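Local coordinates for Lin1840 protein (Listeria innocua serovar 6a, PDB 4ZOC), which probably hydrolyses terminal, non-reducing beta-D-glucosyl residues, releasing beta-D-glucose, as a family 3 glycoside hydrolase involved in beta-1,2-glucan metabolism, at residues M138-V142 with E152-P158; A201-Y205 with G472-S476. The protein carries 2 engineered substitutions. Residue numbers count along the deposited sequence, not the author numbering.

Both contacts are buried between loops, their centres about 15 Å apart and their nearest atoms about 4 Å apart without touching; three of the four segments follow strands of the TIM barrel, while 472-476 follows strand 459-465 of the C-terminal domain's sheet. Contact 1 is local: 138-142 and 152-158 belong to the one loop between strand 133-134 and helix 158-173, and it combines apolar packing with a serine-to-carbonyl bond, one weak backbone bond and two water bridges. Contact 2 spans domains, pairing 201-205, after barrel strand 187-193, with 472-476. There the chemistry is mainly polar, built from carboxylates and hydroxyls beside bound glucose, and a second subunit reaches the contact, whereas no other chain touches contact 1.

Contact 1: M138-V142 with E152-P158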
ATOM      1  N   MET A 138     -20.792   0.133  -9.307  1.00  9.51           N
ATOM      2  CA  MET A 138     -19.353   0.075  -9.127  1.00  8.24           C
ATOM      3  C   MET A 138     -19.066  -0.700  -7.833  1.00  7.22           C
ATOM      4  O   MET A 138     -19.478  -0.288  -6.709  1.00  7.49           O
ATOM      5  CB  MET A 138     -18.825   1.510  -9.090  1.00  7.45           C
ATOM      6  CG  MET A 138     -17.336   1.633  -9.043  1.00  8.60           C
ATOM      7  SD  MET A 138     -16.678   1.497  -7.354  1.00  7.21           S
ATOM      8  CE  MET A 138     -15.115   2.350  -7.645  1.00  8.81           C
ATOM      9  N   LEU A 139     -18.333  -1.780  -7.973  1.00  6.68           N
ATOM     10  CA  LEU A 139     -18.147  -2.781  -6.895  1.00  7.84           C
ATOM     11  C   LEU A 139     -16.699  -2.986  -6.490  1.00  7.99           C
ATOM     12  O   LEU A 139     -16.322  -4.022  -5.942  1.00  8.96           O
ATOM     13  CB  LEU A 139     -18.807  -4.092  -7.284  1.00  8.81           C
ATOM     14  CG  LEU A 139     -20.329  -3.963  -7.473  1.00  9.62           C
ATOM     15  CD1 LEU A 139     -20.898  -5.274  -8.005  1.00 10.47           C
ATOM     16  CD2 LEU A 139     -21.021  -3.633  -6.140  1.00 10.38           C
ATOM     17  N   ASP A 140     -15.871  -1.960  -6.726  1.00  7.72           N
ATOM     18  CA  ASP A 140     -14.445  -2.046  -6.389  1.00  6.47           C
ATOM     19  C   ASP A 140     -14.332  -1.805  -4.887  1.00  7.08           C
ATOM     20  O   ASP A 140     -14.759  -0.736  -4.331  1.00  8.81           O
ATOM     21  CB  ASP A 140     -13.648  -0.979  -7.176  1.00  7.15           C
ATOM     22  CG  ASP A 140     -13.909  -1.062  -8.677  1.00  7.10           C
ATOM     23  OD1 ASP A 140     -14.163  -2.166  -9.214  1.00  6.46           O
ATOM     24  OD2 ASP A 140     -13.914  -0.023  -9.332  1.00  7.22           O
ATOM     25  N   LEU A 141     -13.741  -2.780  -4.195  1.00  6.60           N
ATOM     26  CA  LEU A 141     -13.426  -2.650  -2.777  1.00  6.59           C
ATOM     27  C   LEU A 141     -12.390  -1.543  -2.610  1.00  5.91           C
ATOM     28  O   LEU A 141     -11.441  -1.453  -3.419  1.00  6.35           O
ATOM     29  CB  LEU A 141     -12.834  -3.979  -2.274  1.00  7.42           C
ATOM     30  CG  LEU A 141     -12.529  -4.097  -0.779  1.00  8.37           C
ATOM     31  CD1 LEU A 141     -13.846  -4.242  -0.085  1.00  9.93           C
ATOM     32  CD2 LEU A 141     -11.642  -5.282  -0.542  1.00  8.83           C
ATOM     33  N   VAL A 142     -12.648  -0.670  -1.634  1.00  6.39           N
ATOM     34  CA  VAL A 142     -11.785   0.450  -1.358  1.00  5.36           C
ATOM     35  C   VAL A 142     -11.280   0.440   0.092  1.00  6.38           C
ATOM     36  O   VAL A 142     -12.067   0.285   1.068  1.00  7.15           O
ATOM     37  CB  VAL A 142     -12.443   1.790  -1.727  1.00  6.54           C
ATOM     38  CG1 VAL A 142     -12.618   1.888  -3.219  1.00  7.64           C
ATOM     39  CG2 VAL A 142     -13.795   2.040  -1.006  1.00  6.15           C
ATOM     40  N   GLU A 152     -17.705   6.244  -5.447  1.00  6.46           N
ATOM     41  CA  GLU A 152     -18.510   5.313  -6.291  1.00  5.88           C
ATOM     42  C   GLU A 152     -18.753   3.979  -5.655  1.00  5.65           C
ATOM     43  O   GLU A 152     -19.574   3.239  -6.140  1.00  6.95           O
ATOM     44  CB  GLU A 152     -17.827   5.091  -7.635  1.00  6.20           C
ATOM     45  CG  GLU A 152     -17.709   6.335  -8.497  1.00  6.52           C
ATOM     46  CD  GLU A 152     -16.665   6.118  -9.561  1.00  6.44           C
ATOM     47  OE1 GLU A 152     -16.900   5.286 -10.462  1.00  6.98           O
ATOM     48  OE2 GLU A 152     -15.632   6.831  -9.523  1.00  7.37           O
ATOM     49  N   SER A 153     -17.967   3.638  -4.636  1.00  6.35           N
ATOM     50  CA  SER A 153     -18.000   2.350  -3.982  1.00  6.05           C
ATOM     51  C   SER A 153     -18.851   2.470  -2.748  1.00  6.10           C
ATOM     52  O   SER A 153     -19.012   3.562  -2.250  1.00  8.06           O
ATOM     53  CB  SER A 153     -16.551   1.970  -3.593  1.00  6.97           C
ATOM     54  OG  SER A 153     -16.538   0.690  -2.885  1.00  7.77           O
ATOM     55  N   THR A 154     -19.323   1.330  -2.182  1.00  7.38           N
ATOM     56  CA  THR A 154     -19.973   1.354  -0.919  1.00  5.98           C
ATOM     57  C   THR A 154     -18.999   1.148   0.234  1.00  6.67           C
ATOM     58  O   THR A 154     -19.482   1.042   1.400  1.00  7.42           O
ATOM     59  CB  THR A 154     -21.236   0.409  -0.879  1.00  6.40           C
ATOM     60  OG1 THR A 154     -20.917  -0.945  -1.317  1.00  6.53           O
ATOM     61  CG2 THR A 154     -22.334   1.007  -1.818  1.00  6.61           C
ATOM     62  N   GLY A 155     -17.678   1.002  -0.020  1.00  6.06           N
ATOM     63  CA  GLY A 155     -16.705   1.078   1.085  1.00  5.90           C
ATOM     64  C   GLY A 155     -15.750  -0.117   1.224  1.00  5.84           C
ATOM     65  O   GLY A 155     -15.436  -0.836   0.235  1.00  5.58           O
ATOM     66  N   GLU A 156     -15.277  -0.310   2.454  1.00  6.33           N
ATOM     67  CA  GLU A 156     -14.206  -1.238   2.711  1.00  6.55           C
ATOM     68  C   GLU A 156     -14.623  -2.719   3.041  1.00  6.20           C
ATOM     69  O   GLU A 156     -13.757  -3.618   3.242  1.00  7.95           O
ATOM     70  CB  GLU A 156     -13.319  -0.683   3.841  1.00  6.12           C
ATOM     71  CG  GLU A 156     -13.905  -0.888   5.224  1.00  6.39           C
ATOM     72  CD  GLU A 156     -13.144  -0.149   6.286  1.00  6.57           C
ATOM     73  OE1 GLU A 156     -12.611   0.962   5.960  1.00  8.03           O
ATOM     74  OE2 GLU A 156     -13.080  -0.665   7.460  1.00  7.68           O
ATOM     75  N   ASP A 157     -15.915  -3.000   3.042  1.00  6.26           N
ATOM     76  CA  ASP A 157     -16.388  -4.362   3.349  1.00  5.79           C
ATOM     77  C   ASP A 157     -16.941  -5.113   2.166  1.00  6.28           C
ATOM     78  O   ASP A 157     -17.880  -4.670   1.526  1.00  6.88           O
ATOM     79  CB  ASP A 157     -17.495  -4.313   4.404  1.00  6.06           C
ATOM     80  CG  ASP A 157     -17.850  -5.700   4.863  1.00  6.65           C
ATOM     81  OD1 ASP A 157     -16.900  -6.408   5.285  1.00  7.65           O
ATOM     82  OD2 ASP A 157     -19.016  -6.086   4.688  1.00  8.74           O
ATOM     83  N   PRO A 158     -16.385  -6.292   1.875  1.00  6.58           N
ATOM     84  CA  PRO A 158     -16.851  -7.042   0.706  1.00  7.80           C
ATOM     85  C   PRO A 158     -18.275  -7.507   0.886  1.00  9.06           C
ATOM     86  O   PRO A 158     -19.002  -7.581  -0.136  1.00  9.13           O
ATOM     87  CB  PRO A 158     -15.896  -8.212   0.598  1.00  7.80           C
ATOM     88  CG  PRO A 158     -14.740  -7.838   1.428  1.00  9.31           C
ATOM     89  CD  PRO A 158     -15.142  -6.826   2.421  1.00  7.35           C
TER
HETATM   90  O   HOH W   1     -21.888   1.949  -7.107  1.00  6.85           O
HETATM   91  O   HOH W   2     -19.163  -0.976  -4.046  1.00 10.81           O
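M138 lies along the start of 152-158: with chi1 t and chi2 m, its flexible chain brings CG 3.8 Å from E152 CB and SD 3.7 Å from S153 N, while SD also accepts a weak bond from D140 N. S153, small and chi1 t, accepts at OG from G155 N (3.1 Å), closing an ST turn, and donates to D140 O (2.7 Å), tying that turn to 138-142. V142, chi1 m, places CG2 3.6 Å from S153 OG. L141, t,p, brings CD1 to 3.4 Å from E156 O and 3.8 Å from P158 CD. At phi 126° position 155 suits glycine, since a CB would jam against the carbonyl O of T154; G155 O accepts a weak bond from V142 N (3.4 Å). Water 1 links M138 N to E152 O, water 2 M138 O to T154 N. D157 caps helix 158-173 through OD2 to L160 N, while its OD1 bonds Y565 OH. The result is a folded beta-alpha connection of the TIM barrel, from strand 133-134 into that helix.

Contact 2: A201-Y205 with G472-S476; sequences AGLEY and GEAGS. With BGC (beta-D-glucopyranose), chain G.
An interdomain contact of the family 3 glycosidase fold, this pairing sets a TIM-barrel loop, 201-205, against a type II beta turn, G472 to G475, of the C-terminal domain. The turn has E473 near -60/131° and A474 near 62/33° (phi/psi), with G475 N bonded to G472 O at 3.3 Å. CA atoms lie nearest at L203-S476 (5.7 Å) and E204-A474 (5.3 Å). S476 and E204 bury the most surface, both with CB toward the other side. With chi1 m, the small S476 donates from OG to G202 O (2.6 Å) and accepts a weak bond from E204 N (3.0 Å). Positive phi at G202 (73°) favours glycine. E204, t,p, is long enough to reach the turn, where OE1 accepts from A474 N at 2.9 Å, while OE2 folds back to Y205 N (3.0 Å) and accepts from W147 NE1. Water 3 donates to both E204 OE1 and S476 OG, 2.8 Å each. Y205, at phi 69° with chi1 m, extends its ring past A474 CB (4.4 Å from CE2) and stacks edge-to-face with F238. Its OH donates to E473 OE2 at 2.6 Å, probably helping to orient a carboxylate of the glucose pocket that W409 also lines. R572 of the second subunit bonds the sugar too. Extended t,t, E473 accepts from BGC O4 at OE2 (2.7 Å) and from BGC O6 at OE1 (2.5 Å).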
ATOM      1  N   ALA A 201      -0.929   3.922  -3.859  1.00  7.97           N
ATOM      2  CA  ALA A 201      -0.763   5.265  -3.329  1.00  7.91           C
ATOM      3  C   ALA A 201      -1.979   6.156  -3.613  1.00  9.04           C
ATOM      4  O   ALA A 201      -1.827   7.335  -3.631  1.00  9.52           O
ATOM      5  CB  ALA A 201       0.531   5.908  -3.852  1.00  7.58           C
ATOM      6  N   GLY A 202      -3.156   5.572  -3.880  1.00  6.95           N
ATOM      7  CA  GLY A 202      -4.341   6.343  -4.142  1.00  8.40           C
ATOM      8  C   GLY A 202      -4.337   7.037  -5.510  1.00  7.11           C
ATOM      9  O   GLY A 202      -5.198   7.782  -5.805  1.00  5.69           O
ATOM     10  N   LEU A 203      -3.336   6.724  -6.350  1.00  7.09           N
ATOM     11  CA  LEU A 203      -3.074   7.481  -7.554  1.00  7.30           C
ATOM     12  C   LEU A 203      -3.924   6.907  -8.722  1.00  5.79           C
ATOM     13  O   LEU A 203      -3.953   5.725  -8.965  1.00  7.48           O
ATOM     14  CB  LEU A 203      -1.540   7.408  -7.863  1.00  8.31           C
ATOM     15  CG  LEU A 203      -1.058   8.014  -9.143  1.00  9.47           C
ATOM     16  CD1 LEU A 203      -1.454   9.501  -9.235  1.00 10.49           C
ATOM     17  CD2 LEU A 203       0.473   7.822  -9.271  1.00 10.75           C
ATOM     18  N   GLU A 204      -4.668   7.757  -9.396  1.00  5.99           N
ATOM     19  CA  GLU A 204      -5.558   7.255 -10.445  1.00  5.17           C
ATOM     20  C   GLU A 204      -4.859   6.442 -11.494  1.00  4.69           C
ATOM     21  O   GLU A 204      -3.770   6.747 -11.972  1.00  5.20           O
ATOM     22  CB  GLU A 204      -6.333   8.414 -11.089  1.00  5.36           C
ATOM     23  CG  GLU A 204      -7.440   7.963 -11.932  1.00  5.35           C
ATOM     24  CD  GLU A 204      -8.447   7.206 -11.139  1.00  5.80           C
ATOM     25  OE1 GLU A 204      -9.332   7.812 -10.465  1.00  6.61           O
ATOM     26  OE2 GLU A 204      -8.393   5.922 -11.099  1.00  7.45           O
ATOM     27  N   TYR A 205      -5.505   5.334 -11.849  1.00  5.60           N
ATOM     28  CA  TYR A 205      -5.066   4.366 -12.889  1.00  5.80           C
ATOM     29  C   TYR A 205      -3.854   3.611 -12.510  1.00  5.88           C
ATOM     30  O   TYR A 205      -3.335   2.862 -13.365  1.00  7.35           O
ATOM     31  CB  TYR A 205      -4.868   5.013 -14.276  1.00  7.17           C
ATOM     32  CG  TYR A 205      -5.920   6.049 -14.678  1.00  6.57           C
ATOM     33  CD1 TYR A 205      -7.233   5.680 -14.893  1.00  7.80           C
ATOM     34  CD2 TYR A 205      -5.583   7.359 -14.811  1.00  7.93           C
ATOM     35  CE1 TYR A 205      -8.182   6.619 -15.248  1.00  8.54           C
ATOM     36  CE2 TYR A 205      -6.531   8.341 -15.124  1.00  6.19           C
ATOM     37  CZ  TYR A 205      -7.813   7.928 -15.387  1.00  7.71           C
ATOM     38  OH  TYR A 205      -8.800   8.771 -15.757  1.00  8.71           O
ATOM     39  N   GLY A 472     -14.006  11.785  -7.542  1.00  5.77           N
ATOM     40  CA  GLY A 472     -14.396  11.140  -8.778  1.00  6.17           C
ATOM     41  C   GLY A 472     -13.189  10.662  -9.573  1.00  6.28           C
ATOM     42  O   GLY A 472     -12.081  10.538  -9.057  1.00  6.59           O
ATOM     43  N   GLU A 473     -13.413  10.290 -10.836  1.00  6.04           N
ATOM     44  CA  GLU A 473     -12.313   9.821 -11.623  1.00  6.04           C
ATOM     45  C   GLU A 473     -11.163  10.881 -11.803  1.00  7.40           C
ATOM     46  O   GLU A 473     -11.415  12.033 -12.152  1.00  7.40           O
ATOM     47  CB  GLU A 473     -12.787   9.321 -12.975  1.00  7.00           C
ATOM     48  CG  GLU A 473     -11.654   8.795 -13.891  1.00  7.11           C
ATOM     49  CD  GLU A 473     -12.154   8.348 -15.278  1.00  8.86           C
ATOM     50  OE1 GLU A 473     -13.424   8.318 -15.479  1.00  9.25           O
ATOM     51  OE2 GLU A 473     -11.309   8.048 -16.171  1.00 10.06           O
ATOM     52  N   ALA A 474      -9.912  10.459 -11.551  1.00  6.02           N
ATOM     53  CA  ALA A 474      -8.737  11.328 -11.722  1.00  7.75           C
ATOM     54  C   ALA A 474      -8.790  12.540 -10.794  1.00  7.83           C
ATOM     55  O   ALA A 474      -8.272  13.637 -11.111  1.00  9.94           O
ATOM     56  CB  ALA A 474      -8.525  11.724 -13.186  1.00  9.85           C
ATOM     57  N   GLY A 475      -9.376  12.307  -9.639  1.00 10.20           N
ATOM     58  CA  GLY A 475      -9.415  13.239  -8.513  1.00  6.60           C
ATOM     59  C   GLY A 475      -8.701  12.651  -7.290  1.00  7.08           C
ATOM     60  O   GLY A 475      -9.301  12.441  -6.252  1.00  7.27           O
ATOM     61  N   SER A 476      -7.432  12.312  -7.436  1.00  7.93           N
ATOM     62  CA  SER A 476      -6.658  11.748  -6.351  1.00  7.00           C
ATOM     63  C   SER A 476      -6.060  12.876  -5.528  1.00  7.14           C
ATOM     64  O   SER A 476      -5.396  13.800  -6.122  1.00  5.71           O
ATOM     65  CB  SER A 476      -5.503  10.902  -6.936  1.00  6.87           C
ATOM     66  OG  SER A 476      -5.977   9.667  -7.493  1.00  8.19           O
TER
HETATM   67  C2  BGC G 801     -12.676  11.088 -20.944  1.00 15.65           C
HETATM   68  C3  BGC G 801     -11.997   9.763 -20.456  1.00 16.23           C
HETATM   69  C4  BGC G 801     -12.700   9.145 -19.192  1.00 14.35           C
HETATM   70  C5  BGC G 801     -14.208   9.079 -19.523  1.00 15.35           C
HETATM   71  C6  BGC G 801     -14.924   8.492 -18.349  1.00 15.55           C
HETATM   72  C1  BGC G 801     -14.106  10.787 -21.211  1.00 16.17           C
HETATM   73  O1  BGC G 801     -14.778  11.951 -21.750  1.00 19.65           O
HETATM   74  O2  BGC G 801     -12.062  11.591 -22.126  1.00 21.38           O
HETATM   75  O3  BGC G 801     -10.596  10.008 -20.209  1.00 19.15           O
HETATM   76  O4  BGC G 801     -12.121   7.855 -18.765  1.00 11.67           O
HETATM   77  O5  BGC G 801     -14.721  10.365 -20.002  1.00 15.20           O
HETATM   78  O6  BGC G 801     -14.816   9.422 -17.274  1.00 18.49           O
HETATM   79  O   HOH W   3      -8.710   9.506  -8.271  1.00  5.53           O